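Local coordinates for metallo-beta-lactamase (Serratia marcescens, PDB 6K4X), which hydrolyses the beta-lactam ring of antibiotics with two zinc ions in its active site, and is bound here to a sulfanylbenzoic acid inhibitor, at residues Ser7-Phe12 and Thr18-Thr23; Ala53-Arg56 and Lys61-Asp64; Asp100-Gly105 and Ala124-Val129; Asp209-Ala214 and Arg243-Ala248. One frame throughout, in Å; residues are numbered along the deposited sequence.

Contact 1 (Ser7-Phe12 and Thr18-Thr23)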
loop_
_atom_site.group_PDB
_atom_site.type_symbol
_atom_site.label_atom_id
_atom_site.label_comp_id
_atom_site.label_asym_id
_atom_site.label_seq_id
_atom_site.Cartn_x
_atom_site.Cartn_y
_atom_site.Cartn_z
ATOM N N SER A 7 0.890 -10.379 12.423
ATOM C CA SER A 7 2.007 -10.906 13.203
ATOM C C SER A 7 3.038 -9.820 13.491
ATOM O O SER A 7 3.372 -8.976 12.640
ATOM C CB SER A 7 2.660 -12.049 12.506
ATOM O OG SER A 7 3.159 -11.675 11.234
ATOM N N PRO A 8 3.666 -9.875 14.682
ATOM C CA PRO A 8 4.842 -9.048 14.941
ATOM C C PRO A 8 5.908 -9.226 13.864
ATOM O O PRO A 8 6.063 -10.305 13.256
ATOM C CB PRO A 8 5.324 -9.561 16.302
ATOM C CG PRO A 8 4.037 -9.959 16.983
ATOM C CD PRO A 8 3.225 -10.618 15.883
ATOM N N GLN A 9 6.686 -8.165 13.672
ATOM C CA GLN A 9 7.769 -8.129 12.695
ATOM C C GLN A 9 8.727 -7.013 13.114
ATOM O O GLN A 9 8.317 -5.862 13.234
ATOM C CB GLN A 9 7.227 -7.884 11.281
ATOM C CG GLN A 9 8.305 -7.551 10.260
ATOM C CD GLN A 9 9.259 -8.688 10.017
ATOM O OE1 GLN A 9 8.840 -9.815 9.733
ATOM N NE2 GLN A 9 10.549 -8.393 10.095
ATOM N N GLN A 10 9.974 -7.362 13.406
ATOM C CA GLN A 10 10.910 -6.361 13.871
ATOM C C GLN A 10 11.092 -5.370 12.728
ATOM O O GLN A 10 11.403 -5.759 11.596
ATOM C CB GLN A 10 12.248 -7.006 14.247
ATOM C CG GLN A 10 13.202 -6.045 14.945
ATOM C CD GLN A 10 12.739 -5.666 16.333
ATOM O OE1 GLN A 10 12.108 -6.475 17.028
ATOM N NE2 GLN A 10 13.041 -4.446 16.746
ATOM N N PRO A 11 10.936 -4.055 12.963
ATOM C CA PRO A 11 11.024 -3.092 11.863
ATOM C C PRO A 11 12.469 -2.892 11.406
ATOM O O PRO A 11 13.409 -3.230 12.109
ATOM C CB PRO A 11 10.401 -1.821 12.446
ATOM C CG PRO A 11 10.717 -1.950 13.928
ATOM C CD PRO A 11 10.542 -3.422 14.229
ATOM N N PHE A 12 12.613 -2.332 10.207
ATOM C CA PHE A 12 13.922 -2.204 9.611
ATOM C C PHE A 12 13.897 -1.090 8.586
ATOM O O PHE A 12 12.870 -0.781 7.970
ATOM C CB PHE A 12 14.367 -3.515 8.949
ATOM C CG PHE A 12 13.429 -4.118 7.931
ATOM C CD1 PHE A 12 12.345 -4.857 8.348
ATOM C CD2 PHE A 12 13.628 -3.953 6.564
ATOM C CE1 PHE A 12 11.488 -5.437 7.429
ATOM C CE2 PHE A 12 12.773 -4.530 5.647
ATOM C CZ PHE A 12 11.686 -5.250 6.076
ATOM N N THR A 18 13.149 5.672 4.620
ATOM C CA THR A 18 12.065 4.736 4.389
ATOM C C THR A 18 12.253 3.515 5.283
ATOM O O THR A 18 13.244 2.794 5.124
ATOM C CB THR A 18 12.040 4.265 2.930
ATOM O OG1 THR A 18 11.726 5.373 2.075
ATOM C CG2 THR A 18 11.031 3.173 2.688
ATOM N N HIS A 19 11.294 3.294 6.172
ATOM C CA HIS A 19 11.377 2.211 7.173
ATOM C C HIS A 19 10.168 1.286 7.024
ATOM O O HIS A 19 9.028 1.783 6.908
ATOM C CB HIS A 19 11.402 2.774 8.600
ATOM C CG HIS A 19 12.293 3.958 8.749
ATOM N ND1 HIS A 19 13.665 3.853 8.827
ATOM C CD2 HIS A 19 12.000 5.273 8.749
ATOM C CE1 HIS A 19 14.165 5.079 8.920
ATOM N NE2 HIS A 19 13.168 5.969 8.852
ATOM N N TYR A 20 10.388 -0.024 7.038
ATOM C CA TYR A 20 9.316 -0.975 7.114
ATOM C C TYR A 20 8.881 -1.110 8.570
ATOM O O TYR A 20 9.702 -1.419 9.428
ATOM C CB TYR A 20 9.760 -2.324 6.562
ATOM C CG TYR A 20 8.655 -3.342 6.456
ATOM C CD1 TYR A 20 8.231 -4.071 7.556
ATOM C CD2 TYR A 20 8.012 -3.554 5.244
ATOM C CE1 TYR A 20 7.216 -5.004 7.436
ATOM C CE2 TYR A 20 7.007 -4.496 5.114
ATOM C CZ TYR A 20 6.595 -5.217 6.217
ATOM O OH TYR A 20 5.608 -6.154 6.071
ATOM N N VAL A 21 7.588 -0.865 8.826
ATOM C CA VAL A 21 7.021 -0.922 10.149
ATOM C C VAL A 21 5.764 -1.797 10.183
ATOM O O VAL A 21 5.014 -1.761 11.162
ATOM C CB VAL A 21 6.731 0.478 10.716
ATOM C CG1 VAL A 21 8.012 1.252 10.958
ATOM C CG2 VAL A 21 5.753 1.266 9.865
ATOM N N GLY A 22 5.511 -2.570 9.121
ATOM C CA GLY A 22 4.346 -3.428 9.054
ATOM C C GLY A 22 4.491 -4.722 9.840
ATOM O O GLY A 22 5.366 -4.919 10.694
ATOM N N THR A 23 3.551 -5.624 9.554
ATOM C CA THR A 23 3.499 -6.928 10.180
ATOM C C THR A 23 4.308 -7.914 9.340
ATOM O O THR A 23 4.900 -7.586 8.319
ATOM C CB THR A 23 2.040 -7.372 10.335
ATOM O OG1 THR A 23 1.500 -7.418 9.003
ATOM C CG2 THR A 23 1.240 -6.453 11.229
HETATM O O HOH W 1 8.095 -4.156 10.883
#

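Contact 2 (Ala53-Arg56 and Lys61-Asp64)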
loop_
_atom_site.group_PDB
_atom_site.type_symbol
_atom_site.label_atom_id
_atom_site.label_comp_id
_atom_site.label_asym_id
_atom_site.label_seq_id
_atom_site.Cartn_x
_atom_site.Cartn_y
_atom_site.Cartn_z
ATOM N N ALA A 53 4.001 -0.074 17.874
ATOM C CA ALA A 53 5.203 -0.449 18.591
ATOM C C ALA A 53 6.424 -0.357 17.671
ATOM O O ALA A 53 7.524 0.016 18.101
ATOM C CB ALA A 53 5.045 -1.837 19.152
ATOM N N ASN A 54 6.245 -0.717 16.397
ATOM C CA ASN A 54 7.316 -0.711 15.444
ATOM C C ASN A 54 7.815 0.716 15.196
ATOM O O ASN A 54 9.017 0.943 15.077
ATOM C CB ASN A 54 6.889 -1.404 14.154
ATOM C CG ASN A 54 6.804 -2.912 14.261
ATOM O OD1 ASN A 54 7.301 -3.511 15.225
ATOM N ND2 ASN A 54 6.230 -3.549 13.251
ATOM N N ILE A 55 6.889 1.666 15.066
ATOM C CA ILE A 55 7.282 3.044 14.852
ATOM C C ILE A 55 8.112 3.512 16.050
ATOM O O ILE A 55 9.150 4.162 15.882
ATOM C CB ILE A 55 6.031 3.913 14.634
ATOM C CG1 ILE A 55 5.373 3.584 13.293
ATOM C CG2 ILE A 55 6.364 5.388 14.758
ATOM C CD1 ILE A 55 3.998 4.159 13.126
ATOM N N ARG A 56 7.648 3.214 17.261
ATOM C CA ARG A 56 8.401 3.597 18.462
ATOM C C ARG A 56 9.772 2.901 18.478
ATOM O O ARG A 56 10.771 3.503 18.874
ATOM C CB ARG A 56 7.580 3.319 19.724
ATOM C CG ARG A 56 6.318 4.165 19.835
ATOM C CD ARG A 56 5.670 4.036 21.200
ATOM N NE ARG A 56 5.311 2.674 21.581
ATOM C CZ ARG A 56 4.125 2.112 21.377
ATOM N NH1 ARG A 56 3.117 2.858 20.961
ATOM N NH2 ARG A 56 3.936 0.817 21.604
ATOM N N LYS A 61 7.994 9.142 17.448
ATOM C CA LYS A 61 6.796 9.352 18.241
ATOM C C LYS A 61 5.551 9.282 17.365
ATOM O O LYS A 61 5.509 9.859 16.276
ATOM C CB LYS A 61 6.817 10.743 18.865
ATOM C CG LYS A 61 7.960 10.985 19.839
ATOM C CD LYS A 61 8.042 12.423 20.333
ATOM C CE LYS A 61 6.805 12.866 21.081
ATOM N NZ LYS A 61 5.955 13.751 20.247
ATOM N N LEU A 62 4.528 8.600 17.865
ATOM C CA LEU A 62 3.274 8.475 17.126
ATOM C C LEU A 62 2.684 9.865 16.857
ATOM O O LEU A 62 2.118 10.116 15.800
ATOM C CB LEU A 62 2.288 7.612 17.916
ATOM C CG LEU A 62 2.709 6.161 18.133
ATOM C CD1 LEU A 62 1.561 5.363 18.730
ATOM C CD2 LEU A 62 3.193 5.518 16.854
ATOM N N SER A 63 2.823 10.796 17.804
ATOM C CA SER A 63 2.220 12.112 17.663
ATOM C C SER A 63 2.858 12.909 16.518
ATOM O O SER A 63 2.286 13.884 16.071
ATOM C CB SER A 63 2.296 12.889 18.956
ATOM O OG SER A 63 3.624 13.088 19.335
ATOM N N ASP A 64 4.030 12.471 16.062
ATOM C CA ASP A 64 4.702 13.126 14.945
ATOM C C ASP A 64 4.286 12.570 13.579
ATOM O O ASP A 64 4.695 13.110 12.567
ATOM C CB ASP A 64 6.210 13.031 15.094
ATOM C CG ASP A 64 6.753 13.999 16.127
ATOM O OD1 ASP A 64 6.085 15.017 16.416
ATOM O OD2 ASP A 64 7.836 13.689 16.665
#

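Contact 3 (Asp100-Gly105 and Ala124-Val129). With SO4 (sulfate ion), chain F.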
loop_
_atom_site.group_PDB
_atom_site.type_symbol
_atom_site.label_atom_id
_atom_site.label_comp_id
_atom_site.label_asym_id
_atom_site.label_seq_id
_atom_site.Cartn_x
_atom_site.Cartn_y
_atom_site.Cartn_z
ATOM N N ASP A 100 -15.305 6.718 1.360
ATOM C CA ASP A 100 -16.454 6.308 2.120
ATOM C C ASP A 100 -16.211 4.941 2.782
ATOM O O ASP A 100 -16.639 4.699 3.906
ATOM C CB ASP A 100 -17.683 6.304 1.221
ATOM C CG ASP A 100 -18.957 6.236 2.024
ATOM O OD1 ASP A 100 -19.159 7.134 2.851
ATOM O OD2 ASP A 100 -19.703 5.279 1.822
ATOM N N THR A 101 -15.495 4.061 2.081
ATOM C CA THR A 101 -15.191 2.766 2.616
ATOM C C THR A 101 -14.300 2.904 3.851
ATOM O O THR A 101 -14.491 2.221 4.867
ATOM C CB THR A 101 -14.478 1.872 1.610
ATOM O OG1 THR A 101 -15.271 1.792 0.425
ATOM C CG2 THR A 101 -14.246 0.496 2.180
ATOM N N LEU A 102 -13.300 3.782 3.794
ATOM C CA LEU A 102 -12.432 3.954 4.958
ATOM C C LEU A 102 -13.198 4.569 6.135
ATOM O O LEU A 102 -12.894 4.278 7.295
ATOM C CB LEU A 102 -11.234 4.834 4.609
ATOM C CG LEU A 102 -10.224 4.202 3.649
ATOM C CD1 LEU A 102 -9.149 5.203 3.289
ATOM C CD2 LEU A 102 -9.599 2.932 4.214
ATOM N N ARG A 103 -14.157 5.452 5.854
ATOM C CA ARG A 103 -14.918 6.074 6.919
ATOM C C ARG A 103 -15.854 5.080 7.577
ATOM O O ARG A 103 -16.055 5.168 8.792
ATOM C CB ARG A 103 -15.779 7.226 6.421
ATOM C CG ARG A 103 -14.947 8.428 6.042
ATOM C CD ARG A 103 -15.778 9.508 5.408
ATOM N NE ARG A 103 -14.968 10.711 5.325
ATOM C CZ ARG A 103 -15.323 11.795 4.646
ATOM N NH1 ARG A 103 -16.443 11.791 3.937
ATOM N NH2 ARG A 103 -14.556 12.866 4.693
ATOM N N THR A 104 -16.435 4.156 6.820
ATOM C CA THR A 104 -17.457 3.255 7.374
ATOM C C THR A 104 -16.891 1.874 7.700
ATOM O O THR A 104 -17.508 1.136 8.480
ATOM C CB THR A 104 -18.624 3.095 6.409
ATOM O OG1 THR A 104 -18.134 2.452 5.238
ATOM C CG2 THR A 104 -19.297 4.406 6.089
ATOM N N GLY A 105 -15.804 1.501 7.031
ATOM C CA GLY A 105 -15.243 0.167 7.119
ATOM C C GLY A 105 -16.031 -0.893 6.382
ATOM O O GLY A 105 -15.834 -2.067 6.640
ATOM N N ALA A 124 -11.805 8.198 11.345
ATOM C CA ALA A 124 -11.988 9.633 11.280
ATOM C C ALA A 124 -10.969 10.281 10.333
ATOM O O ALA A 124 -9.944 9.688 9.989
ATOM C CB ALA A 124 -11.870 10.227 12.666
ATOM N N LYS A 125 -11.264 11.520 9.922
ATOM C CA LYS A 125 -10.321 12.415 9.266
ATOM C C LYS A 125 -9.842 11.857 7.919
ATOM O O LYS A 125 -8.666 12.022 7.539
ATOM C CB LYS A 125 -9.106 12.709 10.154
ATOM C CG LYS A 125 -9.397 13.432 11.459
ATOM C CD LYS A 125 -8.295 14.411 11.817
ATOM C CE LYS A 125 -8.473 15.709 11.062
ATOM N NZ LYS A 125 -7.512 16.741 11.504
ATOM N N VAL A 126 -10.748 11.288 7.142
ATOM C CA VAL A 126 -10.398 10.772 5.841
ATOM C C VAL A 126 -10.662 11.850 4.786
ATOM O O VAL A 126 -11.721 12.487 4.767
ATOM C CB VAL A 126 -11.174 9.494 5.504
ATOM C CG1 VAL A 126 -10.685 8.893 4.210
ATOM C CG2 VAL A 126 -11.086 8.489 6.642
ATOM N N ARG A 127 -9.690 12.065 3.915
ATOM C CA ARG A 127 -9.779 13.043 2.840
ATOM C C ARG A 127 -9.317 12.420 1.527
ATOM O O ARG A 127 -8.470 11.541 1.527
ATOM C CB ARG A 127 -8.881 14.242 3.151
ATOM C CG ARG A 127 -9.033 14.820 4.549
ATOM C CD ARG A 127 -10.308 15.619 4.692
ATOM N NE ARG A 127 -10.477 16.171 6.048
ATOM C CZ ARG A 127 -11.246 15.653 7.006
ATOM N NH1 ARG A 127 -11.312 16.229 8.203
ATOM N NH2 ARG A 127 -11.986 14.601 6.740
ATOM N N ALA A 128 -9.841 12.910 0.408
ATOM C CA ALA A 128 -9.488 12.415 -0.911
ATOM C C ALA A 128 -8.254 13.128 -1.464
ATOM O O ALA A 128 -8.062 14.328 -1.279
ATOM C CB ALA A 128 -10.640 12.616 -1.871
ATOM N N VAL A 129 -7.477 12.382 -2.248
ATOM C CA VAL A 129 -6.442 12.910 -3.120
ATOM C C VAL A 129 -6.712 12.452 -4.554
ATOM O O VAL A 129 -7.301 11.390 -4.772
ATOM C CB VAL A 129 -5.042 12.451 -2.694
ATOM C CG1 VAL A 129 -4.696 12.989 -1.327
ATOM C CG2 VAL A 129 -4.873 10.948 -2.747
HETATM S S SO4 F . -13.887 14.161 10.076
HETATM O O1 SO4 F . -14.035 13.783 8.684
HETATM O O2 SO4 F . -15.262 14.657 10.427
HETATM O O3 SO4 F . -13.499 13.080 11.033
HETATM O O4 SO4 F . -12.886 15.206 10.277
HETATM O O HOH W 2 -13.682 11.181 7.775
#

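Contact 4 (Asp209-Ala214 and Arg243-Ala248). With SO4 (sulfate ion), chain H.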
loop_
_atom_site.group_PDB
_atom_site.type_symbol
_atom_site.label_atom_id
_atom_site.label_comp_id
_atom_site.label_asym_id
_atom_site.label_seq_id
_atom_site.Cartn_x
_atom_site.Cartn_y
_atom_site.Cartn_z
ATOM N N ASP A 209 12.962 2.301 -8.330
ATOM C CA ASP A 209 14.168 1.639 -7.881
ATOM C C ASP A 209 13.862 0.613 -6.791
ATOM O O ASP A 209 14.479 -0.459 -6.791
ATOM C CB ASP A 209 15.191 2.634 -7.345
ATOM C CG ASP A 209 15.680 3.591 -8.407
ATOM O OD1 ASP A 209 16.132 3.090 -9.469
ATOM O OD2 ASP A 209 15.616 4.796 -8.189
ATOM N N ILE A 210 13.001 0.966 -5.843
ATOM C CA ILE A 210 12.660 0.099 -4.708
ATOM C C ILE A 210 11.146 0.008 -4.666
ATOM O O ILE A 210 10.489 1.028 -4.415
ATOM C CB ILE A 210 13.194 0.665 -3.384
ATOM C CG1 ILE A 210 14.720 0.748 -3.411
ATOM C CG2 ILE A 210 12.663 -0.144 -2.199
ATOM C CD1 ILE A 210 15.302 1.553 -2.258
ATOM N N ALA A 211 10.603 -1.185 -4.899
ATOM C CA ALA A 211 9.162 -1.401 -4.775
ATOM C C ALA A 211 8.879 -2.146 -3.483
ATOM O O ALA A 211 9.514 -3.167 -3.188
ATOM C CB ALA A 211 8.612 -2.138 -5.970
ATOM N N ILE A 212 7.926 -1.622 -2.720
ATOM C CA ILE A 212 7.405 -2.246 -1.537
ATOM C C ILE A 212 5.946 -2.549 -1.834
ATOM O O ILE A 212 5.144 -1.628 -1.972
ATOM C CB ILE A 212 7.551 -1.342 -0.302
ATOM C CG1 ILE A 212 9.021 -0.996 -0.062
ATOM C CG2 ILE A 212 6.920 -1.995 0.905
ATOM C CD1 ILE A 212 9.273 0.332 0.604
ATOM N N ALA A 213 5.608 -3.823 -2.019
ATOM C CA ALA A 213 4.240 -4.203 -2.370
ATOM C C ALA A 213 3.388 -4.326 -1.112
ATOM O O ALA A 213 3.874 -4.768 -0.078
ATOM C CB ALA A 213 4.237 -5.490 -3.142
ATOM N N ALA A 214 2.112 -3.957 -1.224
ATOM C CA ALA A 214 1.214 -3.966 -0.083
ATOM C C ALA A 214 1.199 -5.347 0.596
ATOM O O ALA A 214 1.218 -5.449 1.830
ATOM C CB ALA A 214 -0.164 -3.529 -0.519
ATOM N N ARG A 243 7.561 -3.184 -13.030
ATOM C CA ARG A 243 7.203 -3.874 -14.259
ATOM C C ARG A 243 6.749 -5.292 -13.959
ATOM O O ARG A 243 5.781 -5.779 -14.547
ATOM C CB ARG A 243 8.340 -3.894 -15.288
ATOM C CG ARG A 243 8.691 -2.514 -15.828
ATOM C CD ARG A 243 9.720 -2.544 -16.954
ATOM N NE ARG A 243 11.059 -2.930 -16.544
ATOM C CZ ARG A 243 12.020 -2.093 -16.148
ATOM N NH1 ARG A 243 11.792 -0.794 -16.051
ATOM N NH2 ARG A 243 13.211 -2.580 -15.840
ATOM N N ALA A 244 7.426 -5.941 -13.022
ATOM C CA ALA A 244 7.093 -7.317 -12.670
ATOM C C ALA A 244 5.754 -7.407 -11.930
ATOM O O ALA A 244 4.969 -8.331 -12.176
ATOM C CB ALA A 244 8.190 -7.957 -11.846
ATOM N N ILE A 245 5.491 -6.503 -10.995
ATOM C CA ILE A 245 4.210 -6.484 -10.292
ATOM C C ILE A 245 3.075 -6.285 -11.302
ATOM O O ILE A 245 2.073 -6.990 -11.260
ATOM C CB ILE A 245 4.196 -5.382 -9.218
ATOM C CG1 ILE A 245 5.226 -5.700 -8.133
ATOM C CG2 ILE A 245 2.795 -5.193 -8.638
ATOM C CD1 ILE A 245 5.418 -4.586 -7.142
ATOM N N ALA A 246 3.266 -5.374 -12.248
ATOM C CA ALA A 246 2.275 -5.127 -13.275
ATOM C C ALA A 246 2.063 -6.376 -14.134
ATOM O O ALA A 246 0.928 -6.715 -14.493
ATOM C CB ALA A 246 2.673 -3.941 -14.118
ATOM N N ALA A 247 3.156 -7.028 -14.538
ATOM C CA ALA A 247 3.067 -8.223 -15.378
ATOM C C ALA A 247 2.297 -9.318 -14.654
ATOM O O ALA A 247 1.523 -10.044 -15.271
ATOM C CB ALA A 247 4.432 -8.689 -15.794
ATOM N N ALA A 248 2.541 -9.478 -13.360
ATOM C CA ALA A 248 1.836 -10.519 -12.615
ATOM C C ALA A 248 0.346 -10.176 -12.509
ATOM O O ALA A 248 -0.508 -11.066 -12.537
ATOM C CB ALA A 248 2.433 -10.692 -11.248
HETATM S S SO4 H . 12.201 -6.449 -17.261
HETATM O O1 SO4 H . 12.074 -7.105 -18.588
HETATM O O2 SO4 H . 10.893 -5.820 -16.899
HETATM O O3 SO4 H . 12.546 -7.482 -16.250
HETATM O O4 SO4 H . 13.279 -5.428 -17.277
#

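Contact 1 (Ser7-Phe12 and Thr18-Thr23)
Phe-12 and Tyr-20 form an antiparallel hydrogen-bonded pair in a beta hairpin at the edge of the N-terminal sheet of the metallo-beta-lactamase fold. Phe-12 N donates to Tyr-20 O at 3.1 Å. Tyr-20 N returns a bond to Phe-12 O at 2.8 Å. The two rings lie on the same side of the hairpin. Their planes are only 15° apart, but they are slid past each other and barely overlap. The closer feature is a CH-pi contact: Tyr-20 CB stands over one face of the Phe-12 ring, 3.7 Å from its centroid. Phe-12 CG sits between the backbone N and the carbonyl carbon (chi1 54°), which folds the ring back over the strand 18-20. Phe-12 CE1 then reaches Tyr-20 CD1 at 3.5 Å.

Before Phe-12 the chain leaves regular strand geometry but stays alongside 21-23. Pro-11 CB packs on Tyr-20 O and on Val-21 CG1. Gln-9 CB lies against the backbone of Gly-22 and Thr-23, and its CG meets the Tyr-20 ring obliquely. The Gln-9 amide turns away, with OE1 bonded to Arg-3. A water bridges Gln-9 O and Gly-22 O, though its protons are contested by other acceptors.

Farther out, Trp-222 meets the Tyr-20 ring edge-to-face, and helix 221-231 also covers Phe-12. Thr-23 OG1 turns to Trp-5 and Ile-26. The far end of the Tyr-20 ring is fixed within its own segment: Tyr-20 OH donates to Thr-23 O at 2.8 Å, nearly in line with that carbonyl.

Contact 2 (Ala53-Arg56 and Lys61-Asp64)
Lys-61 NZ to Ser-63 OG, at 2.6 Å, is the shortest polar bond here; between these two residues stands Leu-62, which touches Ile-55 and Arg-56 across the contact. The lysine chain bends at chi3 (61°) and turns again at chi4, and the two bring the ammonium back to the hydroxyl two residues on. The backbone turns in the same place: Asp-64 N donates to Lys-61 O at 3.0 Å in a short 3-10 turn. Neither bond reaches 53-56; the contact itself is made by Leu-62.

Leu-62 CD2 does most of the touching. It sits against the side of Ile-55, 3.8 Å from Ile-55 CG2, and is nearly as near to Ile-55 CB and CD1. The two side chains meet at a slant, with one leucine methyl against three isoleucine carbons. Ile-55 CG2 is anti to the backbone N (CG1 at chi1 -69°), which turns this methyl to the leucine; CB already points that way. The other leucine methyl, CD1, lies at the edge of the Arg-56 guanidinium, 3.7 Å from Arg-56 NH1. That arginine has two conformers, so this touch is doubtful.

The contact joins the end of helix 47-57 to the turn leading into strand 65-69, in the first alpha/beta half of the fold. Leu-62 also packs on Leu-87 and Thr-88 of helix 81-88, and Ile-55 on Phe-60. The chemistry is that of a small apolar seam with its charged groups outside. Van der Waals contact carries it, and the backbone bond from Asp-64 N closes the turn that carries Leu-62.

Contact 3 (Asp100-Gly105 and Ala124-Val129)
Helix 100-104, with Leu-102 and Arg-103, runs nearly antiparallel (166°) to strand 126-129, with Val-126, their axes coming within 8.6 Å. They are the helix and second strand of a beta-alpha-beta crossover that starts at strand 91-95. Val-126 points toward the helix. Its CG1 meets Leu-102 CB and CD1, while its CG2 lies 3.9 Å from Arg-103 CG. Leu-102 also packs on Ala-94, so the helix covers two neighbouring strands.

The Arg-103 chain is extended from CG to NE and reaches over Val-126 to the strand backbone. There NH2 donates to Val-126 O at 2.9 Å, with a bent N-H...O angle of 133°. Arg-103 has two conformers, so this bond may be only partly occupied. Arg-127 NH2 donates to the same oxygen, from above its carbonyl plane.

The two guanidinium groups come close beside a sulfate, probably from the crystallisation liquor. Its charge would probably offset part of theirs. Lys-125 N donates to sulfate O3, and a water links Val-126 N to sulfate O1. Arg-127 faces the sulfate edge-on with two nitrogens: NH2 bonds O1 at 2.9 Å, and NH1 bonds O4 at 2.8 Å, almost straight at 176°.

Contact 4 (Asp209-Ala214 and Arg243-Ala248)
The apolar contact is made by Ile-245, whose CD1 methyl meets two alanines of strand 210-213. It lies 4.2 Å from Ala-211 CB and 4.3 Å from Ala-213 CB. These alanines are two residues apart and point the same way, so together they form a shallow surface under one methyl. Ile-245 CG1 lies anti to the carbonyl carbon (chi1 -65°), and the chain runs on extended to CD1, which carries the methyl to the strand. Ile-245 also packs on Ala-173 and Val-218.

The covalent tie lies just beside both segments: the disulfide Cys-208 to Cys-242 joins the residue just before 209-214 to the start of helix 241-260.

A sulfate binds Arg-243, which is exposed on the helix and takes no part in the strand contact. Arg-243 NE donates to sulfate O2 at 2.9 Å, and Arg-243 NH2 to sulfate O4 at 3.2 Å. The ion lies at the guanidinium edge and probably came from the crystallisation liquor.

This is one outer layer of the alpha-beta/beta-alpha sandwich, a helix laid on the edge strand of the second sheet. Within 243-248 one isoleucine alone meets the strand; Ala-211 also packs on Ala-241 and Cys-242. The chemistry is apolar packing, close to the zinc ligand His-215.

From the N terminus, contact 1 closes the short hairpin loop between 7-12 and 18-23. Contact 2 then closes the turn from helix 47-57 toward strand 65-69. Contact 3 spans the longer connection from helix 99-104 to strand 126-129, and contact 4 the one from strand 210-213 to the C-terminal helix. The four follow in series; none nest or cross. Contacts 1 and 2 touch, where Asn-54 ND2 probably bonds Val-21 O. Contacts 1 and 3 sit on the same seven-stranded sheet, with centres about 24 Å apart. Contact 4 belongs to the second sheet, and Ile-212 meets Thr-18 of contact 1 between the two.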